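Local coordinates for protein methyl-coenzyme M reductase subunit beta (Methanosarcina barkeri, PDB 1E6Y) that forms part of methyl-coenzyme M reductase, which uses coenzyme B to reduce methyl-coenzyme M in the last step of methanogenesis, releasing methane and a mixed heterodisulfide, at residues Gln32-Asp37 with Ser211-Gln216; Gly56-Gly59 with Gln64-Gly67; Ser326-Phe331 with Gly347-Thr352. One frame throughout, in Å; residues are numbered along the deposited sequence.

Interaction 1. Residues Gln32-Asp37 with Ser211-Gln216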
ATOM      1  N   GLN E  32      -5.291  28.354  15.874  1.00 10.95           N
ATOM      2  CA  GLN E  32      -5.018  27.187  16.708  1.00 10.51           C
ATOM      3  C   GLN E  32      -6.302  26.607  17.302  1.00 10.16           C
ATOM      4  O   GLN E  32      -6.447  25.391  17.404  1.00  9.36           O
ATOM      5  CB  GLN E  32      -4.027  27.550  17.819  1.00 11.18           C
ATOM      6  CG  GLN E  32      -2.611  27.784  17.306  1.00 12.61           C
ATOM      7  CD  GLN E  32      -1.640  28.234  18.383  1.00 13.37           C
ATOM      8  OE1 GLN E  32      -1.979  28.300  19.561  1.00 14.24           O
ATOM      9  NE2 GLN E  32      -0.411  28.535  17.975  1.00 13.96           N
ATOM     10  N   SER E  33      -7.269  27.477  17.584  1.00 10.06           N
ATOM     11  CA  SER E  33      -8.577  27.053  18.077  1.00 10.22           C
ATOM     12  C   SER E  33      -9.354  26.314  16.992  1.00  9.66           C
ATOM     13  O   SER E  33      -9.966  25.281  17.255  1.00 10.28           O
ATOM     14  CB  SER E  33      -9.380  28.265  18.567  1.00 11.53           C
ATOM     15  OG  SER E  33     -10.709  27.901  18.908  1.00 14.16           O
ATOM     16  N   ILE E  34      -9.286  26.826  15.765  1.00  9.47           N
ATOM     17  CA  ILE E  34      -9.901  26.160  14.618  1.00  9.50           C
ATOM     18  C   ILE E  34      -9.275  24.784  14.368  1.00  9.67           C
ATOM     19  O   ILE E  34      -9.989  23.805  14.164  1.00 10.17           O
ATOM     20  CB  ILE E  34      -9.792  27.036  13.339  1.00  9.29           C
ATOM     21  CG1 ILE E  34     -10.755  28.223  13.442  1.00 10.06           C
ATOM     22  CG2 ILE E  34     -10.119  26.220  12.094  1.00  9.41           C
ATOM     23  CD1 ILE E  34     -10.539  29.282  12.384  1.00 10.09           C
ATOM     24  N   ILE E  35      -7.951  24.704  14.463  1.00  9.36           N
ATOM     25  CA  ILE E  35      -7.237  23.440  14.292  1.00  9.41           C
ATOM     26  C   ILE E  35      -7.589  22.448  15.401  1.00  9.93           C
ATOM     27  O   ILE E  35      -7.934  21.299  15.126  1.00  9.84           O
ATOM     28  CB  ILE E  35      -5.708  23.669  14.265  1.00  9.28           C
ATOM     29  CG1 ILE E  35      -5.327  24.435  12.994  1.00  9.11           C
ATOM     30  CG2 ILE E  35      -4.959  22.335  14.314  1.00  8.99           C
ATOM     31  CD1 ILE E  35      -3.938  25.047  13.048  1.00 10.83           C
ATOM     32  N   MET E  36      -7.572  22.916  16.646  1.00 10.28           N
ATOM     33  CA  MET E  36      -7.932  22.076  17.788  1.00 11.08           C
ATOM     34  C   MET E  36      -9.360  21.537  17.684  1.00 11.16           C
ATOM     35  O   MET E  36      -9.596  20.351  17.913  1.00 10.63           O
ATOM     36  CB  MET E  36      -7.767  22.858  19.094  1.00 11.82           C
ATOM     37  CG  MET E  36      -8.256  22.118  20.328  1.00 13.03           C
ATOM     38  SD  MET E  36      -7.442  20.525  20.605  1.00 14.77           S
ATOM     39  CE  MET E  36      -5.847  21.071  21.213  1.00 13.89           C
ATOM     40  N   ASP E  37     -10.306  22.403  17.331  1.00 10.85           N
ATOM     41  CA  ASP E  37     -11.698  21.990  17.188  1.00 11.50           C
ATOM     42  C   ASP E  37     -11.886  21.022  16.027  1.00 10.76           C
ATOM     43  O   ASP E  37     -12.690  20.096  16.108  1.00 10.64           O
ATOM     44  CB  ASP E  37     -12.601  23.211  17.001  1.00 12.44           C
ATOM     45  CG  ASP E  37     -12.822  23.980  18.296  1.00 15.10           C
ATOM     46  OD1 ASP E  37     -12.337  23.539  19.361  1.00 15.87           O
ATOM     47  OD2 ASP E  37     -13.474  25.045  18.243  1.00 15.48           O
ATOM     48  N   SER E 211     -10.222  27.489   4.066  1.00  8.50           N
ATOM     49  CA  SER E 211      -9.317  26.616   3.327  1.00  8.29           C
ATOM     50  C   SER E 211      -7.870  27.100   3.414  1.00  7.98           C
ATOM     51  O   SER E 211      -6.955  26.300   3.593  1.00  8.79           O
ATOM     52  CB  SER E 211      -9.749  26.527   1.861  1.00  8.54           C
ATOM     53  OG  SER E 211      -8.822  25.770   1.105  1.00  8.60           O
ATOM     54  N   SER E 212      -7.678  28.414   3.330  1.00  9.05           N
ATOM     55  CA  SER E 212      -6.351  29.013   3.449  1.00  8.73           C
ATOM     56  C   SER E 212      -5.744  28.733   4.822  1.00  8.88           C
ATOM     57  O   SER E 212      -4.558  28.427   4.936  1.00  8.73           O
ATOM     58  CB  SER E 212      -6.434  30.523   3.221  1.00  9.09           C
ATOM     59  OG  SER E 212      -6.872  30.815   1.904  0.66  9.60           O
ATOM     60  N   ILE E 213      -6.575  28.820   5.856  1.00  8.58           N
ATOM     61  CA  ILE E 213      -6.148  28.532   7.220  1.00  9.01           C
ATOM     62  C   ILE E 213      -5.686  27.081   7.344  1.00  8.92           C
ATOM     63  O   ILE E 213      -4.594  26.817   7.848  1.00  9.34           O
ATOM     64  CB  ILE E 213      -7.293  28.823   8.219  1.00  9.20           C
ATOM     65  CG1 ILE E 213      -7.502  30.338   8.323  1.00  9.61           C
ATOM     66  CG2 ILE E 213      -6.980  28.222   9.591  1.00  9.55           C
ATOM     67  CD1 ILE E 213      -8.795  30.739   8.987  1.00 11.78           C
ATOM     68  N   TYR E 214      -6.459  26.161   6.773  1.00  8.87           N
ATOM     69  CA  TYR E 214      -6.101  24.745   6.797  1.00  8.57           C
ATOM     70  C   TYR E 214      -4.858  24.473   5.951  1.00  8.67           C
ATOM     71  O   TYR E 214      -3.930  23.799   6.400  1.00  9.23           O
ATOM     72  CB  TYR E 214      -7.262  23.886   6.286  1.00  8.08           C
ATOM     73  CG  TYR E 214      -8.418  23.734   7.257  1.00  7.85           C
ATOM     74  CD1 TYR E 214      -9.734  23.742   6.798  1.00  7.99           C
ATOM     75  CD2 TYR E 214      -8.194  23.488   8.616  1.00  8.38           C
ATOM     76  CE1 TYR E 214     -10.801  23.499   7.660  1.00  9.19           C
ATOM     77  CE2 TYR E 214      -9.255  23.248   9.487  1.00  8.91           C
ATOM     78  CZ  TYR E 214     -10.554  23.254   9.000  1.00  8.17           C
ATOM     79  OH  TYR E 214     -11.610  23.004   9.844  1.00  8.91           O
ATOM     80  N   GLU E 215      -4.842  25.013   4.736  1.00  8.25           N
ATOM     81  CA  GLU E 215      -3.735  24.798   3.807  1.00  8.42           C
ATOM     82  C   GLU E 215      -2.416  25.327   4.349  1.00  8.33           C
ATOM     83  O   GLU E 215      -1.412  24.616   4.344  1.00  8.77           O
ATOM     84  CB  GLU E 215      -4.035  25.454   2.458  1.00  7.73           C
ATOM     85  CG  GLU E 215      -4.904  24.604   1.539  1.00  8.62           C
ATOM     86  CD  GLU E 215      -4.175  23.372   1.030  1.00  9.01           C
ATOM     87  OE1 GLU E 215      -4.216  22.326   1.710  1.00  8.43           O
ATOM     88  OE2 GLU E 215      -3.569  23.450  -0.056  1.00  9.94           O
ATOM     89  N   GLN E 216      -2.425  26.557   4.851  1.00  8.41           N
ATOM     90  CA  GLN E 216      -1.205  27.154   5.382  1.00  8.54           C
ATOM     91  C   GLN E 216      -0.772  26.530   6.702  1.00  9.15           C
ATOM     92  O   GLN E 216       0.423  26.415   6.968  1.00  9.58           O
ATOM     93  CB  GLN E 216      -1.360  28.670   5.535  1.00  9.20           C
ATOM     94  CG  GLN E 216      -1.481  29.417   4.202  1.00  9.89           C
ATOM     95  CD  GLN E 216      -0.390  29.052   3.204  1.00 10.58           C
ATOM     96  OE1 GLN E 216       0.747  28.757   3.582  1.00  9.91           O
ATOM     97  NE2 GLN E 216      -0.732  29.078   1.921  1.00 10.84           N
TER

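Interaction 2. Residues Gly56-Gly59 with Gln64-Gly67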
ATOM      1  N   GLY E  56     -28.974  -4.585   8.967  1.00 13.73           N
ATOM      2  CA  GLY E  56     -27.722  -5.312   8.868  1.00 13.45           C
ATOM      3  C   GLY E  56     -26.796  -4.733   7.814  1.00 13.33           C
ATOM      4  O   GLY E  56     -25.733  -5.294   7.547  1.00 12.64           O
ATOM      5  N   LYS E  57     -27.214  -3.631   7.192  1.00 13.16           N
ATOM      6  CA  LYS E  57     -26.404  -2.959   6.180  1.00 13.15           C
ATOM      7  C   LYS E  57     -25.328  -2.091   6.817  1.00 12.85           C
ATOM      8  O   LYS E  57     -25.575  -0.942   7.195  1.00 13.23           O
ATOM      9  CB  LYS E  57     -27.286  -2.112   5.263  1.00 13.51           C
ATOM     10  CG  LYS E  57     -28.069  -2.934   4.264  1.00 15.27           C
ATOM     11  CD  LYS E  57     -28.904  -2.065   3.348  1.00 15.84           C
ATOM     12  CE  LYS E  57     -29.595  -2.909   2.291  1.00 16.96           C
ATOM     13  NZ  LYS E  57     -30.363  -2.069   1.333  1.00 18.84           N
ATOM     14  N   MET E  58     -24.145  -2.677   6.970  1.00 12.47           N
ATOM     15  CA  MET E  58     -23.030  -2.037   7.654  1.00 11.66           C
ATOM     16  C   MET E  58     -21.720  -2.615   7.125  1.00 11.71           C
ATOM     17  O   MET E  58     -21.666  -3.777   6.723  1.00 12.09           O
ATOM     18  CB  MET E  58     -23.131  -2.283   9.166  1.00 12.26           C
ATOM     19  CG  MET E  58     -23.190  -3.761   9.557  1.00 11.55           C
ATOM     20  SD  MET E  58     -23.285  -4.047  11.337  1.00 13.88           S
ATOM     21  CE  MET E  58     -25.008  -3.637  11.636  1.00 12.90           C
ATOM     22  N   GLY E  59     -20.674  -1.793   7.099  1.00 10.61           N
ATOM     23  CA  GLY E  59     -19.354  -2.303   6.769  1.00 10.21           C
ATOM     24  C   GLY E  59     -18.867  -1.992   5.367  1.00 10.27           C
ATOM     25  O   GLY E  59     -17.746  -2.352   5.011  1.00 10.91           O
ATOM     26  N   GLN E  64     -24.580  -6.301   3.602  1.00 11.57           N
ATOM     27  CA  GLN E  64     -25.699  -6.584   4.485  1.00 11.89           C
ATOM     28  C   GLN E  64     -25.491  -7.929   5.166  1.00 11.72           C
ATOM     29  O   GLN E  64     -25.216  -8.934   4.510  1.00 11.65           O
ATOM     30  CB  GLN E  64     -27.016  -6.605   3.706  1.00 12.36           C
ATOM     31  CG  GLN E  64     -28.216  -6.915   4.580  1.00 13.00           C
ATOM     32  CD  GLN E  64     -29.533  -6.774   3.854  1.00 13.70           C
ATOM     33  OE1 GLN E  64     -29.639  -7.080   2.669  1.00 14.80           O
ATOM     34  NE2 GLN E  64     -30.558  -6.341   4.577  1.00 14.47           N
ATOM     35  N   ILE E  65     -25.575  -7.927   6.492  1.00 11.56           N
ATOM     36  CA  ILE E  65     -25.563  -9.162   7.267  1.00 11.75           C
ATOM     37  C   ILE E  65     -27.012  -9.545   7.560  1.00 12.28           C
ATOM     38  O   ILE E  65     -27.735  -8.803   8.224  1.00 12.53           O
ATOM     39  CB  ILE E  65     -24.790  -8.981   8.598  1.00 11.96           C
ATOM     40  CG1 ILE E  65     -23.353  -8.536   8.313  1.00 12.35           C
ATOM     41  CG2 ILE E  65     -24.778 -10.285   9.382  1.00 12.24           C
ATOM     42  CD1 ILE E  65     -22.586  -8.126   9.551  1.00 13.23           C
ATOM     43  N   LEU E  66     -27.458 -10.648   6.967  1.00 12.37           N
ATOM     44  CA  LEU E  66     -28.843 -11.093   7.093  1.00 12.67           C
ATOM     45  C   LEU E  66     -29.117 -11.770   8.433  1.00 12.91           C
ATOM     46  O   LEU E  66     -28.249 -12.455   8.981  1.00 12.80           O
ATOM     47  CB  LEU E  66     -29.189 -12.056   5.954  1.00 12.83           C
ATOM     48  CG  LEU E  66     -29.228 -11.473   4.537  1.00 12.92           C
ATOM     49  CD1 LEU E  66     -29.281 -12.599   3.522  1.00 13.78           C
ATOM     50  CD2 LEU E  66     -30.429 -10.549   4.386  1.00 13.64           C
ATOM     51  N   GLY E  67     -30.313 -11.536   8.970  1.00 12.86           N
ATOM     52  CA  GLY E  67     -30.798 -12.299  10.109  1.00 12.89           C
ATOM     53  C   GLY E  67     -30.278 -11.888  11.474  1.00 13.42           C
ATOM     54  O   GLY E  67     -30.391 -12.649  12.434  1.00 14.05           O
TER

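Interaction 3. Residues Ser326-Phe331 with Gly347-Thr352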
ATOM      1  N   SER E 326      -9.571  26.002 -14.983  1.00  9.93           N
ATOM      2  CA  SER E 326      -9.045  26.805 -16.084  1.00 10.70           C
ATOM      3  C   SER E 326      -8.717  28.228 -15.632  1.00 10.42           C
ATOM      4  O   SER E 326      -7.789  28.852 -16.150  1.00 11.42           O
ATOM      5  CB  SER E 326     -10.049  26.839 -17.240  1.00 10.92           C
ATOM      6  OG  SER E 326     -11.330  27.241 -16.790  1.00 13.13           O
ATOM      7  N   THR E 327      -9.454  28.722 -14.638  1.00 10.39           N
ATOM      8  CA  THR E 327      -9.204  30.053 -14.086  1.00  9.68           C
ATOM      9  C   THR E 327      -7.814  30.135 -13.456  1.00  8.88           C
ATOM     10  O   THR E 327      -7.062  31.069 -13.720  1.00  8.52           O
ATOM     11  CB  THR E 327     -10.256  30.430 -13.020  1.00  9.53           C
ATOM     12  OG1 THR E 327     -11.553  30.497 -13.626  1.00  9.93           O
ATOM     13  CG2 THR E 327      -9.926  31.773 -12.403  1.00 10.03           C
ATOM     14  N   LEU E 328      -7.477  29.143 -12.636  1.00  8.94           N
ATOM     15  CA  LEU E 328      -6.173  29.086 -11.978  1.00  8.67           C
ATOM     16  C   LEU E 328      -5.041  28.960 -13.000  1.00  8.47           C
ATOM     17  O   LEU E 328      -3.984  29.575 -12.845  1.00  9.23           O
ATOM     18  CB  LEU E 328      -6.128  27.906 -11.000  1.00  8.94           C
ATOM     19  CG  LEU E 328      -6.548  28.152  -9.545  1.00  8.83           C
ATOM     20  CD1 LEU E 328      -7.870  28.903  -9.488  1.00  9.88           C
ATOM     21  CD2 LEU E 328      -6.651  26.816  -8.815  1.00 10.07           C
ATOM     22  N   LEU E 329      -5.289  28.195 -14.063  1.00  8.92           N
ATOM     23  CA  LEU E 329      -4.314  28.017 -15.136  1.00  8.70           C
ATOM     24  C   LEU E 329      -4.114  29.325 -15.890  1.00  9.19           C
ATOM     25  O   LEU E 329      -3.010  29.874 -15.928  1.00  9.10           O
ATOM     26  CB  LEU E 329      -4.789  26.930 -16.108  1.00  9.06           C
ATOM     27  CG  LEU E 329      -3.745  26.137 -16.908  1.00  9.43           C
ATOM     28  CD1 LEU E 329      -4.461  25.045 -17.689  1.00 10.16           C
ATOM     29  CD2 LEU E 329      -2.963  27.035 -17.857  1.00 11.10           C
ATOM     30  N   TYR E 330      -5.203  29.855 -16.433  1.00  9.18           N
ATOM     31  CA  TYR E 330      -5.106  30.955 -17.376  1.00  9.21           C
ATOM     32  C   TYR E 330      -4.893  32.324 -16.762  1.00  9.17           C
ATOM     33  O   TYR E 330      -4.213  33.154 -17.358  1.00  8.99           O
ATOM     34  CB  TYR E 330      -6.315  30.950 -18.311  1.00  9.46           C
ATOM     35  CG  TYR E 330      -6.230  29.817 -19.300  1.00 10.03           C
ATOM     36  CD1 TYR E 330      -7.045  28.694 -19.168  1.00  9.82           C
ATOM     37  CD2 TYR E 330      -5.171  29.754 -20.202  1.00 10.82           C
ATOM     38  CE1 TYR E 330      -6.787  27.529 -19.887  1.00 10.37           C
ATOM     39  CE2 TYR E 330      -4.903  28.599 -20.921  1.00 11.00           C
ATOM     40  CZ  TYR E 330      -5.703  27.488 -20.753  1.00 10.63           C
ATOM     41  OH  TYR E 330      -5.353  26.314 -21.375  1.00 10.37           O
ATOM     42  N   PHE E 331      -5.346  32.525 -15.526  1.00  9.64           N
ATOM     43  CA  PHE E 331      -5.032  33.782 -14.847  1.00  9.40           C
ATOM     44  C   PHE E 331      -3.521  33.943 -14.763  1.00 10.11           C
ATOM     45  O   PHE E 331      -2.980  34.998 -15.104  1.00 10.82           O
ATOM     46  CB  PHE E 331      -5.624  33.838 -13.432  1.00  9.70           C
ATOM     47  CG  PHE E 331      -5.133  35.018 -12.635  1.00 10.10           C
ATOM     48  CD1 PHE E 331      -5.613  36.297 -12.904  1.00 11.42           C
ATOM     49  CD2 PHE E 331      -4.060  34.878 -11.757  1.00 10.97           C
ATOM     50  CE1 PHE E 331      -5.017  37.424 -12.330  1.00 11.35           C
ATOM     51  CE2 PHE E 331      -3.457  35.998 -11.179  1.00 11.53           C
ATOM     52  CZ  PHE E 331      -3.935  37.272 -11.469  1.00 11.33           C
ATOM     53  N   GLY E 347       4.829  29.272 -11.009  1.00  8.24           N
ATOM     54  CA  GLY E 347       4.448  28.238 -11.948  1.00  8.63           C
ATOM     55  C   GLY E 347       3.596  27.142 -11.335  1.00  8.59           C
ATOM     56  O   GLY E 347       2.885  26.447 -12.056  1.00  8.48           O
ATOM     57  N   LYS E 348       3.632  27.003 -10.013  1.00  9.07           N
ATOM     58  CA  LYS E 348       3.010  25.852  -9.360  1.00  9.04           C
ATOM     59  C   LYS E 348       1.491  25.930  -9.250  1.00  8.46           C
ATOM     60  O   LYS E 348       0.824  24.896  -9.202  1.00  9.23           O
ATOM     61  CB  LYS E 348       3.624  25.612  -7.978  1.00  9.88           C
ATOM     62  CG  LYS E 348       5.099  25.233  -8.026  1.00 10.24           C
ATOM     63  CD  LYS E 348       5.433  24.107  -7.065  1.00 11.25           C
ATOM     64  CE  LYS E 348       5.655  24.625  -5.656  1.00 10.94           C
ATOM     65  NZ  LYS E 348       7.044  25.117  -5.449  1.00 11.01           N
ATOM     66  N   VAL E 349       0.933  27.138  -9.222  1.00  8.23           N
ATOM     67  CA  VAL E 349      -0.520  27.263  -9.299  1.00  8.17           C
ATOM     68  C   VAL E 349      -0.989  26.922 -10.709  1.00  8.19           C
ATOM     69  O   VAL E 349      -1.933  26.157 -10.884  1.00  8.14           O
ATOM     70  CB  VAL E 349      -1.011  28.678  -8.912  1.00  8.21           C
ATOM     71  CG1 VAL E 349      -2.509  28.799  -9.171  1.00  8.97           C
ATOM     72  CG2 VAL E 349      -0.720  28.948  -7.440  1.00  7.67           C
ATOM     73  N   GLU E 350      -0.280  27.439 -11.708  1.00  8.23           N
ATOM     74  CA  GLU E 350      -0.566  27.101 -13.099  1.00  8.14           C
ATOM     75  C   GLU E 350      -0.400  25.604 -13.336  1.00  7.57           C
ATOM     76  O   GLU E 350      -1.261  24.970 -13.941  1.00  7.83           O
ATOM     77  CB  GLU E 350       0.364  27.874 -14.032  1.00  8.36           C
ATOM     78  CG  GLU E 350       0.011  27.742 -15.498  1.00  9.65           C
ATOM     79  CD  GLU E 350       1.035  28.387 -16.414  1.00 10.11           C
ATOM     80  OE1 GLU E 350       1.181  27.903 -17.555  1.00 10.10           O
ATOM     81  OE2 GLU E 350       1.676  29.381 -16.006  1.00  9.43           O
ATOM     82  N   GLY E 351       0.692  25.045 -12.816  1.00  7.89           N
ATOM     83  CA  GLY E 351       0.957  23.625 -12.952  1.00  8.12           C
ATOM     84  C   GLY E 351      -0.109  22.774 -12.292  1.00  9.07           C
ATOM     85  O   GLY E 351      -0.655  21.863 -12.918  1.00  7.99           O
ATOM     86  N   THR E 352      -0.430  23.088 -11.038  1.00  7.69           N
ATOM     87  CA  THR E 352      -1.521  22.418 -10.340  1.00  8.57           C
ATOM     88  C   THR E 352      -2.803  22.492 -11.168  1.00  8.25           C
ATOM     89  O   THR E 352      -3.473  21.479 -11.373  1.00  8.89           O
ATOM     90  CB  THR E 352      -1.778  23.054  -8.955  1.00  8.88           C
ATOM     91  OG1 THR E 352      -0.615  22.901  -8.134  1.00  9.52           O
ATOM     92  CG2 THR E 352      -2.963  22.387  -8.265  1.00  9.04           C
TER

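Interaction 1. Residues Gln32-Asp37 with Ser211-Gln216
Ile34 and Ile213 face each other from two helices, with their CA atoms 8.6 Å apart, so that the gap is bridged by side chains and not by backbone. Ile34 does most of the touching and uses both of its branches. Its long branch reaches the end of Ile213, methyl to methyl, with CD1 of Ile34 4.1 Å from CD1 of Ile213. The two isoleucines cross at about a right angle. The short branch of Ile34 serves a different neighbour. With CG1 beside the backbone N (chi1 -73°), CG2 of Ile34 sits anti to that N and meets Tyr214, with CE2 of the tyrosine 4.0 Å away. Tyr214 starts off to one side, but its ring leads back to Ile34. The contact joins helix 29-40, in the N-terminal family region, to helix 204-221 of the C-terminal, largely helical region, near the centre of the chain. All three residues are buried, and no hydrogen bond crosses. The polar end of Tyr214 is met by helix 29-40 itself: its OH is hydrogen-bonded to OG1 of Thr38. Phe422, from helix 420-423, touches both Ile34 and Tyr214, and Leu210 of helix 204-221 adds to the apolar surroundings of Ile34.

Interaction 2. Residues Gly56-Gly59 with Gln64-Gly67
Gly56 O accepts a hydrogen bond from Ile65 N, 2.8 Å away and nearly straight at the hydrogen (169°). The donor stands above the carbonyl plane, 47° out of it. This bond closes a short loop that starts at Gly56, the positive-phi C' glycine that follows helix 46-55, and doubles back on it. Two CA-H...O contacts flank the bond: Gln64 CA lies 3.3 Å from Gly56 O, and Gly56 CA lies 3.5 Å from Ile65 O. A side chain at Gly56 would run into Ile65 O, and at the phi of Gly56, 80°, a CB would also be pressed against the preceding carbonyl O.

The side chains close round this backbone pair. Lys57 and Gln64 are both extended beyond CG, and their aliphatic parts pass over each other with Lys57 CG 3.9 Å from Gln64 CB. The Gln64 amide is hydrogen-bonded through NE2 to Ser55 O near the helix end and through OE1 to a polar side chain of another protein's chain; the backbone of that chain is hydrogen-bonded to Lys57 NZ. With an alanine in place of Gln64, Ser55 O and the neighbouring chain would probably lose their amide partner, and the stem of Lys57 would be less covered.

Ile65 CD1 reaches Met58 CG loosely, at 4.4 Å. Met58 in turn rests on Ile151, Ser154 and Ala155 of helix 149-157. Beyond it the loop is tied down at Gly59, whose O is hydrogen-bonded to Ser159 OG.

Interaction 3. Residues Ser326-Phe331 with Gly347-Thr352
Leu329 lays its CD2 methyl against the stem of Glu350, with Glu350 CG 3.9 Å from Leu329 CD2. The two side chains belong to an antiparallel helical hairpin, made of helix 323-339 and helix 348-358 with a short loop between. The segment axes come within 7.7 Å, with their directions 140° apart, and the backbones come nearest at Leu329 and Glu350, whose CA atoms are 4.4 Å apart. Glu350 CG is anti to the backbone N (chi1 -172°), which puts it 3.7 Å from Leu329 O. Beyond CG the chain runs on extended. Its carboxylate makes long, weak ion pairs with Arg239 of the gamma subunit and with a basic side chain of another protein's chain. The same Leu329 CD2 also lies over one face of the Tyr330 ring, offset toward the rim.

Leu328 and Val349 form the apolar pair of the contact, crossing at about a right angle. Val349 CG1 is 4.1 Å from Leu328 CG and 4.0 Å from Leu328 O. That carbonyl is hydrogen-bonded by Asn332 ND2, and helix 296-318 packs on Leu328 through Thr307 and Thr311.

Gly347 precedes helix 348-358 at its N-cap position, and further along that helix Phe358 lines the coenzyme M and coenzyme B pockets. In the first turn of helix 348-358, Lys348 O accepts two bonds from Thr352: one from the backbone N, and one from Thr352 OG1 at 2.7 Å.

Interactions 1 and 3 are both buried contacts between helices, and no hydrogen bond crosses either of them. Interaction 1 is made by side chains alone, near the middle of the chain, and joins parts distant in sequence. Interaction 3 joins two consecutive helices of the chain, brings the backbones closer and mixes in a glutamate stem and carbonyl oxygens. Its polar groups reach other subunits. Interaction 2 is different: it holds irregular loop to loop, its centre about 33 Å from the centre of the chain, by a backbone hydrogen bond, and part of it meets another protein's chain. No two of the contacts share a helix. Interactions 1 and 3 come within about 8 Å at their nearest atoms without touching.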